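Local coordinates for protein hydrolase, haloacid dehalogenase-like family (Pseudomonas syringae pv. tomato, PDB 3S6J) that probably hydrolyses phosphate esters, perhaps of sugars, as a metal-dependent member of the haloacid dehalogenase-like family, and binds calcium in this crystal structure, at residues Phe11-Thr16 with Ile123-Leu128; Trp110-Ser115 with Asn133-Val138; Thr16-Val21 with His88-Leu93; Ala96-Glu101 with Asp214-Leu219; Ile48-Gly53 with Gly146-Asp151. All blocks are in the same frame, centred on the assembly; numbering follows the deposited sequence.

All lie in a Rossmann-like HAD domain and its junction with the cap. Contacts 1 and 3, centres about 6 Å apart, share Thr16: contact 1 sets the calcium-binding loop after strand 8-11 on helix 118-127, contact 3 pairs the continuing chain with strand 91-92. Contact 2, its centre about 10 Å from that of contact 1, joins strands 110-113 and 137-138. Contact 4 packs helix 96-105 on helix 212-217. Along the chain contact 3 closes before contacts 2 and 4 open, contact 2 falls within contact 4, and contacts 1 and 2 cross. Contacts 1 and 5 bring cap, strand ends and calcium together; contact 4 is packing, about 25 Å from contact 5 between centres.

Contact 1 of 5, residues Phe11-Thr16 with Ile123-Leu128; sequences FDLDGT and INLKAL. With CA (calcium ion), chain M.
A buried apolar contact seats the metal-binding loop of a HAD domain against helix 118-127, with Leu13 packed on Asn124, Leu125 and Leu128. The loop follows strand 8-11, and its Asp12, Asp14 and Thr16 fit the DxDx(T/V) pattern of HAD enzymes. The CB of Leu13 points toward residues 123-128 while its neighbours serve the calcium ion. Leu13 CG is anti to the backbone N (chi1 -177°), and the two methyls beyond it divide the work. Leu13 CD2 rests 3.9 Å from CB of Asn124 and also meets Leu125 CD2, the two leucine side chains crossing at about a right angle. Leu13 CD1 instead approaches Leu128 CD1 at 3.9 Å, where the side chains slide past each other in opposite directions. Beside this patch, Asp14 CB faces Asn124 OD1 at 4.1 Å without a hydrogen bond; the amide nitrogen of Asn124 is held by Tyr83 and the carboxylate of Asp14 by Ser20 and Asn24. Calcium is bound by Asp12 OD2 at 2.5 Å and by the backbone O of Asp14 at 2.4 Å, with three waters and Asp172 also in its shell. Water 2 donates to Asp14 OD1 (2.8 Å), so that carboxylate reaches the ion through a water. Thr16 OG1 donates to Asp12 OD2 at 2.7 Å, on the anti lone pair of that oxygen. Lys147 forms a salt bridge with Asp12 OD1. One carboxylate is thus gripped through both oxygens by metal, hydroxyl and ammonium, which should fix its rotation, while the hydrocarbon contacts of Leu13 hold the intervening backbone to the helix.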
# COMPACT_ATOMS: atom_id res chain seq x y z
N PHE E 11 -18.11 11.70 1.97
CA PHE E 11 -17.35 10.50 1.68
C PHE E 11 -16.26 10.78 0.65
O PHE E 11 -16.52 11.42 -0.38
CB PHE E 11 -18.26 9.42 1.10
CG PHE E 11 -19.17 8.76 2.11
CD1 PHE E 11 -18.74 7.68 2.85
CD2 PHE E 11 -20.47 9.20 2.27
CE1 PHE E 11 -19.59 7.05 3.74
CE2 PHE E 11 -21.33 8.58 3.17
CZ PHE E 11 -20.89 7.51 3.91
N ASP E 12 -15.05 10.32 0.92
CA ASP E 12 -14.07 10.20 -0.14
C ASP E 12 -14.52 9.03 -1.04
O ASP E 12 -15.42 8.27 -0.66
CB ASP E 12 -12.69 9.95 0.45
CG ASP E 12 -11.69 9.54 -0.59
OD1 ASP E 12 -11.35 10.38 -1.44
OD2 ASP E 12 -11.25 8.37 -0.57
N LEU E 13 -13.92 8.87 -2.22
CA LEU E 13 -14.39 7.84 -3.15
C LEU E 13 -13.38 6.71 -3.36
O LEU E 13 -13.55 5.60 -2.85
CB LEU E 13 -14.76 8.48 -4.49
CG LEU E 13 -15.36 7.60 -5.60
CD1 LEU E 13 -16.52 6.72 -5.09
CD2 LEU E 13 -15.80 8.49 -6.77
N ASP E 14 -12.34 7.01 -4.11
CA ASP E 14 -11.26 6.08 -4.41
C ASP E 14 -10.57 5.60 -3.11
O ASP E 14 -9.89 6.37 -2.45
CB ASP E 14 -10.31 6.82 -5.37
CG ASP E 14 -8.93 6.22 -5.46
OD1 ASP E 14 -7.96 6.98 -5.28
OD2 ASP E 14 -8.80 5.01 -5.74
N GLY E 15 -10.78 4.34 -2.73
CA GLY E 15 -10.13 3.77 -1.56
C GLY E 15 -11.04 3.73 -0.35
O GLY E 15 -10.73 3.12 0.67
N THR E 16 -12.20 4.37 -0.48
CA THR E 16 -13.09 4.57 0.64
C THR E 16 -14.42 3.87 0.35
O THR E 16 -14.91 3.09 1.18
CB THR E 16 -13.30 6.08 0.92
OG1 THR E 16 -12.06 6.68 1.35
CG2 THR E 16 -14.40 6.31 1.96
N ILE E 123 -15.62 6.72 -13.50
CA ILE E 123 -15.23 5.32 -13.49
C ILE E 123 -15.55 4.62 -12.16
O ILE E 123 -16.16 3.55 -12.14
CB ILE E 123 -13.73 5.15 -13.84
CG1 ILE E 123 -13.51 5.43 -15.33
CG2 ILE E 123 -13.23 3.77 -13.44
CD1 ILE E 123 -12.10 5.85 -15.70
N ASN E 124 -15.15 5.22 -11.04
CA ASN E 124 -15.36 4.56 -9.76
C ASN E 124 -16.84 4.42 -9.43
O ASN E 124 -17.27 3.42 -8.87
CB ASN E 124 -14.62 5.28 -8.65
CG ASN E 124 -13.14 5.44 -8.93
OD1 ASN E 124 -12.57 6.52 -8.76
ND2 ASN E 124 -12.52 4.36 -9.36
N LEU E 125 -17.62 5.43 -9.81
CA LEU E 125 -19.05 5.46 -9.54
C LEU E 125 -19.80 4.30 -10.20
O LEU E 125 -20.77 3.80 -9.65
CB LEU E 125 -19.65 6.78 -10.01
CG LEU E 125 -19.24 8.08 -9.30
CD1 LEU E 125 -19.72 9.27 -10.10
CD2 LEU E 125 -19.81 8.13 -7.91
N LYS E 126 -19.34 3.89 -11.38
CA LYS E 126 -19.90 2.72 -12.04
C LYS E 126 -19.86 1.50 -11.11
O LYS E 126 -20.83 0.74 -11.03
CB LYS E 126 -19.12 2.40 -13.33
CG LYS E 126 -18.84 3.60 -14.22
CD LYS E 126 -20.03 3.95 -15.10
CE LYS E 126 -19.66 4.96 -16.18
NZ LYS E 126 -20.71 5.06 -17.24
N ALA E 127 -18.74 1.31 -10.42
CA ALA E 127 -18.60 0.15 -9.54
C ALA E 127 -19.63 0.17 -8.43
O ALA E 127 -19.93 -0.86 -7.85
CB ALA E 127 -17.20 0.10 -8.96
N LEU E 128 -20.17 1.34 -8.13
CA LEU E 128 -21.22 1.45 -7.12
C LEU E 128 -22.55 1.58 -7.83
O LEU E 128 -23.54 1.96 -7.21
CB LEU E 128 -21.01 2.70 -6.26
CG LEU E 128 -19.67 2.88 -5.54
CD1 LEU E 128 -19.54 4.32 -5.05
CD2 LEU E 128 -19.55 1.90 -4.39
CA CA M . -8.85 8.24 -1.33
O HOH W 1 -8.16 10.36 -0.37
O HOH W 2 -8.03 9.22 -3.54
O HOH W 3 -6.35 7.31 -1.30

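Contact 2 of 5, residues Trp110-Ser115 with Asn133-Val138; sequences WCIATS and NKINIV
Ile112 lays CG2 against the outer end of Ile137, 3.7 Å from its CD1, on the face of the parallel sheet that helix 118-127 packs against. Strand 110-113, that helix and strand 137-138 form a beta-alpha-beta unit of the Rossmann-like HAD core, and strand 137-138 is the outermost strand on this side of the sheet within the chain. Ile137 CG1 is anti to its backbone N (chi1 178°), with CD1 carried on toward Ile112 CG2. The other branch of Ile112 ends in CD1, which meets Ile135 CD1 at 4.0 Å; Leu125 of the helix touches both residues. Farther back along the strand, Trp110 CH2 comes obliquely to within 4.1 Å of Ile135 CG2, while the indole NE1 is bonded to Asp104.

On the other face, Cys111 and Val138 touch helix 151-160. Cys111 SG lies beside the Asn136 peptide and loosely approaches Val138 CG2. The backbones pair in parallel: Ile112 N donates to Asn136 O at 2.8 Å, and Ile112 O accepts from Val138 N at the same length. Ile137 CA also brings its hydrogen toward Ile112 O, giving that carbonyl a second, weaker partner. Thr114 N continues the pairing just beyond the strand, near the calcium site. Its bond to Val138 O is longer, 3.2 Å, but runs nearly along the C=O axis, with an N-H...O angle of 167°.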
# COMPACT_ATOMS: atom_id res chain seq x y z
N TRP E 110 -25.65 12.90 2.48
CA TRP E 110 -24.24 12.64 2.18
C TRP E 110 -23.83 13.18 0.82
O TRP E 110 -24.63 13.29 -0.10
CB TRP E 110 -23.91 11.15 2.26
CG TRP E 110 -24.74 10.28 1.34
CD1 TRP E 110 -25.93 9.70 1.64
CD2 TRP E 110 -24.44 9.92 -0.01
NE1 TRP E 110 -26.39 8.99 0.56
CE2 TRP E 110 -25.49 9.11 -0.47
CE3 TRP E 110 -23.38 10.20 -0.88
CZ2 TRP E 110 -25.52 8.56 -1.76
CZ3 TRP E 110 -23.40 9.66 -2.17
CH2 TRP E 110 -24.47 8.85 -2.59
N CYS E 111 -22.55 13.50 0.73
CA CYS E 111 -21.97 13.99 -0.51
C CYS E 111 -20.64 13.29 -0.73
O CYS E 111 -19.94 12.95 0.22
CB CYS E 111 -21.75 15.50 -0.43
SG CYS E 111 -21.26 16.26 -1.99
N ILE E 112 -20.29 13.06 -2.00
CA ILE E 112 -18.99 12.49 -2.30
C ILE E 112 -18.05 13.63 -2.62
O ILE E 112 -18.46 14.62 -3.22
CB ILE E 112 -19.07 11.45 -3.43
CG1 ILE E 112 -19.63 10.14 -2.86
CG2 ILE E 112 -17.70 11.24 -4.08
CD1 ILE E 112 -20.11 9.16 -3.91
N ALA E 113 -16.81 13.52 -2.15
CA ALA E 113 -15.80 14.57 -2.34
C ALA E 113 -14.45 13.94 -2.67
O ALA E 113 -13.83 13.30 -1.81
CB ALA E 113 -15.70 15.45 -1.11
N THR E 114 -14.01 14.14 -3.92
CA THR E 114 -12.82 13.48 -4.45
C THR E 114 -11.83 14.48 -5.07
O THR E 114 -12.25 15.47 -5.69
CB THR E 114 -13.20 12.38 -5.49
OG1 THR E 114 -12.02 11.81 -6.06
CG2 THR E 114 -14.05 12.97 -6.63
N SER E 115 -10.53 14.23 -4.91
CA SER E 115 -9.49 15.03 -5.58
C SER E 115 -9.37 14.65 -7.04
O SER E 115 -8.70 15.34 -7.81
CB SER E 115 -8.12 14.86 -4.91
OG SER E 115 -8.11 15.37 -3.59
N ASN E 133 -24.14 12.46 -12.39
CA ASN E 133 -25.08 13.57 -12.39
C ASN E 133 -26.41 13.29 -11.67
O ASN E 133 -27.34 14.10 -11.72
CB ASN E 133 -25.29 14.14 -13.81
CG ASN E 133 -25.82 13.11 -14.79
OD1 ASN E 133 -25.27 12.93 -15.88
ND2 ASN E 133 -26.91 12.44 -14.43
N LYS E 134 -26.49 12.16 -10.98
CA LYS E 134 -27.69 11.80 -10.23
C LYS E 134 -27.47 11.79 -8.71
O LYS E 134 -28.38 11.43 -7.95
CB LYS E 134 -28.21 10.43 -10.68
CG LYS E 134 -28.91 10.41 -12.04
CD LYS E 134 -28.95 8.99 -12.60
CE LYS E 134 -30.06 8.76 -13.62
NZ LYS E 134 -31.29 8.26 -12.95
N ILE E 135 -26.27 12.16 -8.26
CA ILE E 135 -25.94 12.17 -6.83
C ILE E 135 -25.32 13.49 -6.39
O ILE E 135 -25.09 14.39 -7.19
CB ILE E 135 -24.94 11.06 -6.45
CG1 ILE E 135 -23.72 11.12 -7.38
CG2 ILE E 135 -25.61 9.69 -6.49
CD1 ILE E 135 -22.51 10.39 -6.85
N ASN E 136 -25.04 13.58 -5.09
CA ASN E 136 -24.29 14.70 -4.54
C ASN E 136 -22.79 14.40 -4.56
O ASN E 136 -22.30 13.55 -3.82
CB ASN E 136 -24.73 14.97 -3.10
CG ASN E 136 -26.07 15.70 -3.02
OD1 ASN E 136 -26.51 16.33 -3.98
ND2 ASN E 136 -26.70 15.63 -1.86
N ILE E 137 -22.07 15.09 -5.44
CA ILE E 137 -20.64 14.87 -5.57
C ILE E 137 -19.91 16.15 -5.96
O ILE E 137 -20.41 16.96 -6.74
CB ILE E 137 -20.32 13.76 -6.59
CG1 ILE E 137 -18.81 13.59 -6.74
CG2 ILE E 137 -20.95 14.07 -7.94
CD1 ILE E 137 -18.41 12.36 -7.53
N VAL E 138 -18.72 16.32 -5.40
CA VAL E 138 -17.82 17.40 -5.77
C VAL E 138 -16.52 16.80 -6.26
O VAL E 138 -16.01 15.84 -5.68
CB VAL E 138 -17.53 18.33 -4.57
CG1 VAL E 138 -16.43 19.29 -4.90
CG2 VAL E 138 -18.78 19.10 -4.19

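Contact 3 of 5, residues Thr16-Val21 with His88-Leu93; sequences TLTDSV and HQIIAL
Leu93 bends over the backbone of Leu17-Asp19, meeting a different part of it with each carbon. Its CB lies 3.6 Å from Leu17 O, the same carbonyl that accepts from Leu93 N. CG, set anti to the carbonyl carbon by chi1 of -81°, sits 3.6 Å from Asp19 N. At the tip the methyls part: CD1 touches the carbonyl of Thr18, 3.5 Å from its O, and CD2 reaches Asp19 CB, the side chains of Leu93 and Asp19 crossing at about a right angle.

Two antiparallel backbone bonds hold the segments together. Leu93 N donates to Leu17 O at 2.9 Å, whereas Asp19 N donates to Ile91 O at 2.8 Å with a C=O...N angle of 170°. Between these bonds Thr18 and Ala92 form a non-hydrogen-bonded pair. Beyond them the two segments are bridged by water 4, which donates to Asp19 O and Gln89 O and accepts from Ile91 N. Asp19 is also the centre of an inverse gamma turn. Ile90 CD1 packs 3.7 Å from Ser20 CB; Ser20 OG is bonded to Asp14 of the metal-binding loop.

This short, weakly bonded two-stranded pairing ties the chain entering the cap, just before helix 21-34, to the chain returning from it ahead of helix 96-105. Helix 118-127 flanks the Thr18 and Ile90 side, Tyr83 of helix 69-85 packs on Ser20 and Ile90, and Asp19 OD2 accepts from Met41 N of the second subunit.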
# COMPACT_ATOMS: atom_id res chain seq x y z
N THR E 16 -12.20 4.37 -0.48
CA THR E 16 -13.09 4.57 0.64
C THR E 16 -14.42 3.87 0.35
O THR E 16 -14.91 3.09 1.18
CB THR E 16 -13.30 6.08 0.92
OG1 THR E 16 -12.06 6.68 1.35
CG2 THR E 16 -14.40 6.31 1.96
N LEU E 17 -14.99 4.13 -0.83
CA LEU E 17 -16.18 3.40 -1.28
C LEU E 17 -15.87 2.37 -2.39
O LEU E 17 -16.53 1.35 -2.49
CB LEU E 17 -17.29 4.37 -1.72
CG LEU E 17 -17.79 5.35 -0.66
CD1 LEU E 17 -18.63 6.49 -1.27
CD2 LEU E 17 -18.54 4.63 0.45
N THR E 18 -14.86 2.65 -3.22
CA THR E 18 -14.43 1.71 -4.24
C THR E 18 -12.99 1.28 -4.02
O THR E 18 -12.14 2.10 -3.63
CB THR E 18 -14.52 2.30 -5.67
OG1 THR E 18 -13.88 3.58 -5.70
CG2 THR E 18 -15.97 2.44 -6.10
N ASP E 19 -12.71 0.02 -4.31
CA ASP E 19 -11.36 -0.52 -4.18
C ASP E 19 -10.48 -0.13 -5.37
O ASP E 19 -10.20 -0.95 -6.25
CB ASP E 19 -11.41 -2.04 -4.01
CG ASP E 19 -10.10 -2.62 -3.56
OD1 ASP E 19 -9.13 -1.85 -3.39
OD2 ASP E 19 -10.04 -3.86 -3.38
N SER E 20 -10.06 1.13 -5.40
CA SER E 20 -9.39 1.66 -6.59
C SER E 20 -8.04 2.36 -6.37
O SER E 20 -7.41 2.77 -7.34
CB SER E 20 -10.34 2.60 -7.34
OG SER E 20 -10.90 3.56 -6.49
N VAL E 21 -7.59 2.47 -5.13
CA VAL E 21 -6.31 3.09 -4.85
C VAL E 21 -5.16 2.39 -5.58
O VAL E 21 -4.28 3.05 -6.11
CB VAL E 21 -6.00 3.10 -3.32
CG1 VAL E 21 -4.55 3.47 -3.07
CG2 VAL E 21 -6.94 4.06 -2.57
N HIS E 88 -12.03 -1.83 -15.45
CA HIS E 88 -12.85 -3.00 -15.15
C HIS E 88 -12.34 -3.79 -13.93
O HIS E 88 -12.96 -4.77 -13.51
CB HIS E 88 -12.97 -3.91 -16.37
CG HIS E 88 -13.55 -3.22 -17.56
ND1 HIS E 88 -12.79 -2.62 -18.53
CD2 HIS E 88 -14.85 -3.02 -17.92
CE1 HIS E 88 -13.57 -2.09 -19.45
NE2 HIS E 88 -14.83 -2.31 -19.10
N GLN E 89 -11.21 -3.37 -13.38
CA GLN E 89 -10.65 -4.04 -12.22
C GLN E 89 -11.31 -3.52 -10.95
O GLN E 89 -11.25 -4.16 -9.89
CB GLN E 89 -9.14 -3.82 -12.15
CG GLN E 89 -8.37 -4.55 -13.24
CD GLN E 89 -6.86 -4.47 -13.02
OE1 GLN E 89 -6.39 -3.83 -12.09
NE2 GLN E 89 -6.11 -5.14 -13.89
N ILE E 90 -11.95 -2.36 -11.07
CA ILE E 90 -12.48 -1.63 -9.92
C ILE E 90 -13.79 -2.19 -9.39
O ILE E 90 -14.80 -2.21 -10.08
CB ILE E 90 -12.67 -0.14 -10.23
CG1 ILE E 90 -11.34 0.47 -10.68
CG2 ILE E 90 -13.25 0.59 -9.00
CD1 ILE E 90 -11.40 1.96 -10.82
N ILE E 91 -13.74 -2.60 -8.13
CA ILE E 91 -14.86 -3.24 -7.47
C ILE E 91 -15.30 -2.32 -6.32
O ILE E 91 -14.51 -1.51 -5.83
CB ILE E 91 -14.40 -4.62 -6.94
CG1 ILE E 91 -13.77 -5.40 -8.10
CG2 ILE E 91 -15.56 -5.38 -6.30
CD1 ILE E 91 -12.54 -6.28 -7.73
N ALA E 92 -16.57 -2.41 -5.94
CA ALA E 92 -17.05 -1.65 -4.79
C ALA E 92 -16.47 -2.33 -3.57
O ALA E 92 -16.34 -3.55 -3.55
CB ALA E 92 -18.57 -1.66 -4.75
N LEU E 93 -16.07 -1.55 -2.56
CA LEU E 93 -15.62 -2.12 -1.28
C LEU E 93 -16.80 -2.66 -0.46
O LEU E 93 -17.90 -2.14 -0.57
CB LEU E 93 -14.87 -1.06 -0.47
CG LEU E 93 -13.41 -0.84 -0.87
CD1 LEU E 93 -12.90 0.57 -0.54
CD2 LEU E 93 -12.53 -1.93 -0.24
O HOH W 4 -11.17 -3.59 -7.31

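Contact 4 of 5, residues Ala96-Glu101 with Asp214-Leu219; sequences AVELLE and DLLNHL
Leu99 sets its two methyls against Leu215, Leu216 and, more loosely, Leu219, an apolar contact between helix 96-105 and the C-terminal part of the chain. In Leu99, chi1 of 178° puts CG anti to the backbone N, and chi2 of 56° then sets the methyls. Leu99 CD1 sits 4.0 Å from Leu216 CD1 and nearly as close to Leu216 CB. These two leucines slide past each other in opposite directions. The other methyl, Leu99 CD2, meets CD2 of Leu215 at 4.2 Å, where the side chains cross at a slant. A looser approach, 4.5 Å between Leu99 CD1 and Leu219 CD1, brings in Leu219, after His218 at the end of helix 212-217.

Leu216 likewise has CG anti to its backbone N (chi1 168°), and its methyls serve different partners. While CD1 turns to Leu99, CD2 contacts the aliphatic part of Glu98, 3.7 Å from Glu98 CG. The glutamate runs extended beyond CG and crosses Leu216 at about a right angle, and Glu98 CD lies 3.8 Å from Leu216 CD2. No hydrogen bond joins the segments; the hydrocarbon stem of an exposed acid borders the leucine cluster.

Leu99 also touches Phe11 of strand 8-11, and Leu215 touches Tyr209 of strand 207-209. Leucines here join two helices that pack on the central parallel sheet, an architecture characteristic of the three-layer alpha/beta/alpha core of HAD domains.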
# COMPACT_ATOMS: atom_id res chain seq x y z
N ALA E 96 -20.08 -0.77 1.15
CA ALA E 96 -20.10 0.55 0.53
C ALA E 96 -21.49 0.94 0.04
O ALA E 96 -22.00 2.02 0.36
CB ALA E 96 -19.12 0.61 -0.61
N VAL E 97 -22.08 0.09 -0.77
CA VAL E 97 -23.42 0.35 -1.27
C VAL E 97 -24.42 0.28 -0.11
O VAL E 97 -25.24 1.18 0.06
CB VAL E 97 -23.82 -0.65 -2.38
CG1 VAL E 97 -25.32 -0.66 -2.57
CG2 VAL E 97 -23.10 -0.31 -3.68
N GLU E 98 -24.33 -0.78 0.69
CA GLU E 98 -25.24 -0.93 1.82
C GLU E 98 -25.21 0.26 2.77
O GLU E 98 -26.25 0.63 3.32
CB GLU E 98 -24.95 -2.20 2.61
CG GLU E 98 -25.86 -2.35 3.81
CD GLU E 98 -25.70 -3.70 4.48
OE1 GLU E 98 -24.75 -4.40 4.10
OE2 GLU E 98 -26.52 -4.06 5.37
N LEU E 99 -24.02 0.85 2.97
CA LEU E 99 -23.90 2.04 3.83
C LEU E 99 -24.67 3.19 3.20
O LEU E 99 -25.42 3.89 3.87
CB LEU E 99 -22.43 2.43 4.05
CG LEU E 99 -22.17 3.68 4.90
CD1 LEU E 99 -22.83 3.57 6.29
CD2 LEU E 99 -20.67 4.00 5.03
N LEU E 100 -24.49 3.37 1.90
CA LEU E 100 -25.15 4.49 1.21
C LEU E 100 -26.66 4.31 1.23
O LEU E 100 -27.40 5.25 1.51
CB LEU E 100 -24.63 4.64 -0.22
CG LEU E 100 -23.19 5.15 -0.33
CD1 LEU E 100 -22.71 5.06 -1.78
CD2 LEU E 100 -23.07 6.59 0.21
N GLU E 101 -27.11 3.08 0.97
CA GLU E 101 -28.51 2.72 1.06
C GLU E 101 -29.06 2.95 2.47
O GLU E 101 -30.19 3.45 2.63
CB GLU E 101 -28.72 1.26 0.65
CG GLU E 101 -28.43 1.00 -0.82
CD GLU E 101 -28.72 -0.42 -1.26
OE1 GLU E 101 -28.57 -1.36 -0.45
OE2 GLU E 101 -29.10 -0.60 -2.44
N ASP E 214 -17.31 -2.18 8.18
CA ASP E 214 -16.86 -2.08 9.56
C ASP E 214 -17.40 -0.80 10.15
O ASP E 214 -17.88 -0.77 11.28
CB ASP E 214 -15.34 -2.14 9.66
CG ASP E 214 -14.87 -2.32 11.09
OD1 ASP E 214 -15.71 -2.75 11.92
OD2 ASP E 214 -13.67 -2.02 11.37
N LEU E 215 -17.32 0.27 9.37
CA LEU E 215 -17.83 1.57 9.80
C LEU E 215 -19.34 1.50 10.03
O LEU E 215 -19.85 2.01 11.03
CB LEU E 215 -17.49 2.63 8.75
CG LEU E 215 -18.21 3.97 8.81
CD1 LEU E 215 -18.06 4.63 10.15
CD2 LEU E 215 -17.64 4.86 7.74
N LEU E 216 -20.04 0.87 9.10
CA LEU E 216 -21.50 0.74 9.19
C LEU E 216 -21.90 0.07 10.50
O LEU E 216 -22.84 0.50 11.16
CB LEU E 216 -22.03 -0.06 7.99
CG LEU E 216 -23.48 -0.58 7.98
CD1 LEU E 216 -24.52 0.50 8.28
CD2 LEU E 216 -23.76 -1.23 6.62
N ASN E 217 -21.16 -0.97 10.87
CA ASN E 217 -21.40 -1.74 12.08
C ASN E 217 -21.12 -0.97 13.35
O ASN E 217 -21.52 -1.39 14.42
CB ASN E 217 -20.56 -3.02 12.08
CG ASN E 217 -21.14 -4.10 11.17
OD1 ASN E 217 -22.34 -4.11 10.91
ND2 ASN E 217 -20.30 -5.01 10.68
N HIS E 218 -20.42 0.15 13.23
CA HIS E 218 -20.09 0.98 14.38
C HIS E 218 -20.62 2.39 14.23
O HIS E 218 -20.17 3.31 14.92
CB HIS E 218 -18.58 1.04 14.58
CG HIS E 218 -17.98 -0.28 14.89
ND1 HIS E 218 -17.69 -0.67 16.18
CD2 HIS E 218 -17.67 -1.33 14.10
CE1 HIS E 218 -17.20 -1.90 16.16
NE2 HIS E 218 -17.17 -2.32 14.91
N LEU E 219 -21.58 2.56 13.33
CA LEU E 219 -22.10 3.88 13.00
C LEU E 219 -22.50 4.71 14.24
O LEU E 219 -22.37 5.95 14.25
CB LEU E 219 -23.27 3.75 12.04
CG LEU E 219 -23.59 4.96 11.17
CD1 LEU E 219 -22.36 5.34 10.35
CD2 LEU E 219 -24.80 4.66 10.26

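Contact 5 of 5, residues Ile48-Gly53 with Gly146-Asp151; sequences IGMSGG and GKPDPD
Lys147 NZ is gripped by several groups beside the calcium site, the probable active site, of a HAD core domain: besides Asp12 it has a salt bridge to Asp176, a hydrogen bond to Ala113 O, and one to water 5 at 3.2 Å. Its place beside the calcium-binding Asp12 is consistent with the conserved motif III lysine of HAD phosphatases. The side chain is extended beyond CG, and on the way to the ammonium it passes the carbonyl of Gly49, with Lys147 CB 3.4 Å and CD 3.5 Å from Gly49 O. That carbonyl accepts from Ser115, which also binds Lys147 N, and water 5 adds only a weak bond.

Residues 48-53 lead into helix 52-63 of the cap, and meet residues 146-151 without a direct hydrogen bond. Met50, a selenomethionine, directs its CA hydrogen at Lys147 O, and its methyl CE packs 4.0 Å from Pro148 CD, beside helix 174-182. A cis peptide precedes Pro148. Gly146 CA lies 3.9 Å from Ser51 CB. Water 6 bridges the same pair, 2.8 Å from Ser51 OG and accepting from Gly146 N at 3.0 Å.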
# COMPACT_ATOMS: atom_id res chain seq x y z
N ILE E 48 -1.61 9.33 -2.78
CA ILE E 48 -2.93 9.10 -3.34
C ILE E 48 -4.00 9.73 -2.44
O ILE E 48 -4.08 9.44 -1.23
CB ILE E 48 -3.19 7.58 -3.58
CG1 ILE E 48 -2.14 7.01 -4.53
CG2 ILE E 48 -4.60 7.35 -4.14
CD1 ILE E 48 -2.13 7.63 -5.93
N GLY E 49 -4.80 10.61 -3.04
CA GLY E 49 -5.78 11.38 -2.30
C GLY E 49 -5.53 12.88 -2.45
O GLY E 49 -6.45 13.68 -2.29
N MSE E 50 -4.28 13.27 -2.73
CA MSE E 50 -3.99 14.64 -3.17
C MSE E 50 -4.45 14.81 -4.60
O MSE E 50 -4.52 13.82 -5.34
CB MSE E 50 -2.49 14.93 -3.15
CG MSE E 50 -1.81 14.81 -1.80
SE MSE E 50 -0.06 15.67 -1.89
CE MSE E 50 0.05 16.39 -0.08
N SER E 51 -4.75 16.03 -5.02
CA SER E 51 -5.03 16.22 -6.44
C SER E 51 -3.71 16.08 -7.17
O SER E 51 -2.66 16.39 -6.61
CB SER E 51 -5.69 17.57 -6.73
OG SER E 51 -4.72 18.60 -6.71
N GLY E 52 -3.76 15.60 -8.41
CA GLY E 52 -2.55 15.37 -9.18
C GLY E 52 -1.50 16.47 -9.12
O GLY E 52 -0.30 16.19 -9.06
N GLY E 53 -1.95 17.73 -9.17
CA GLY E 53 -1.03 18.86 -9.21
C GLY E 53 -0.16 18.94 -7.98
O GLY E 53 1.06 19.10 -8.08
N GLY E 146 -7.22 20.83 -4.33
CA GLY E 146 -7.61 19.51 -3.90
C GLY E 146 -7.12 19.26 -2.50
O GLY E 146 -6.52 20.14 -1.86
N LYS E 147 -7.36 18.05 -2.01
CA LYS E 147 -6.89 17.69 -0.69
C LYS E 147 -5.37 17.82 -0.62
O LYS E 147 -4.68 17.60 -1.62
CB LYS E 147 -7.35 16.28 -0.36
CG LYS E 147 -8.87 16.13 -0.36
CD LYS E 147 -9.26 14.65 -0.45
CE LYS E 147 -10.76 14.48 -0.71
NZ LYS E 147 -11.14 13.05 -0.87
N PRO E 148 -4.84 18.18 0.56
CA PRO E 148 -5.54 18.35 1.84
C PRO E 148 -6.16 19.73 2.08
O PRO E 148 -6.57 20.02 3.22
CB PRO E 148 -4.41 18.12 2.83
CG PRO E 148 -3.26 18.84 2.15
CD PRO E 148 -3.38 18.29 0.73
N ASP E 149 -6.21 20.60 1.06
CA ASP E 149 -6.97 21.83 1.18
C ASP E 149 -8.44 21.49 1.47
O ASP E 149 -8.97 20.51 0.94
CB ASP E 149 -6.84 22.69 -0.07
CG ASP E 149 -7.34 24.11 0.14
OD1 ASP E 149 -8.58 24.31 0.20
OD2 ASP E 149 -6.48 25.02 0.25
N PRO E 150 -9.07 22.26 2.36
CA PRO E 150 -10.44 22.01 2.82
C PRO E 150 -11.49 22.32 1.74
O PRO E 150 -12.68 22.07 1.97
CB PRO E 150 -10.61 23.02 3.97
CG PRO E 150 -9.24 23.47 4.31
CD PRO E 150 -8.44 23.38 3.07
N ASP E 151 -11.05 22.85 0.61
CA ASP E 151 -11.97 23.26 -0.44
C ASP E 151 -13.07 22.27 -0.74
O ASP E 151 -14.25 22.61 -0.68
CB ASP E 151 -11.22 23.57 -1.73
CG ASP E 151 -11.04 25.05 -1.96
OD1 ASP E 151 -11.20 25.81 -0.97
OD2 ASP E 151 -10.76 25.46 -3.11
O HOH W 5 -9.29 12.04 -3.26
O HOH W 6 -4.47 21.13 -5.61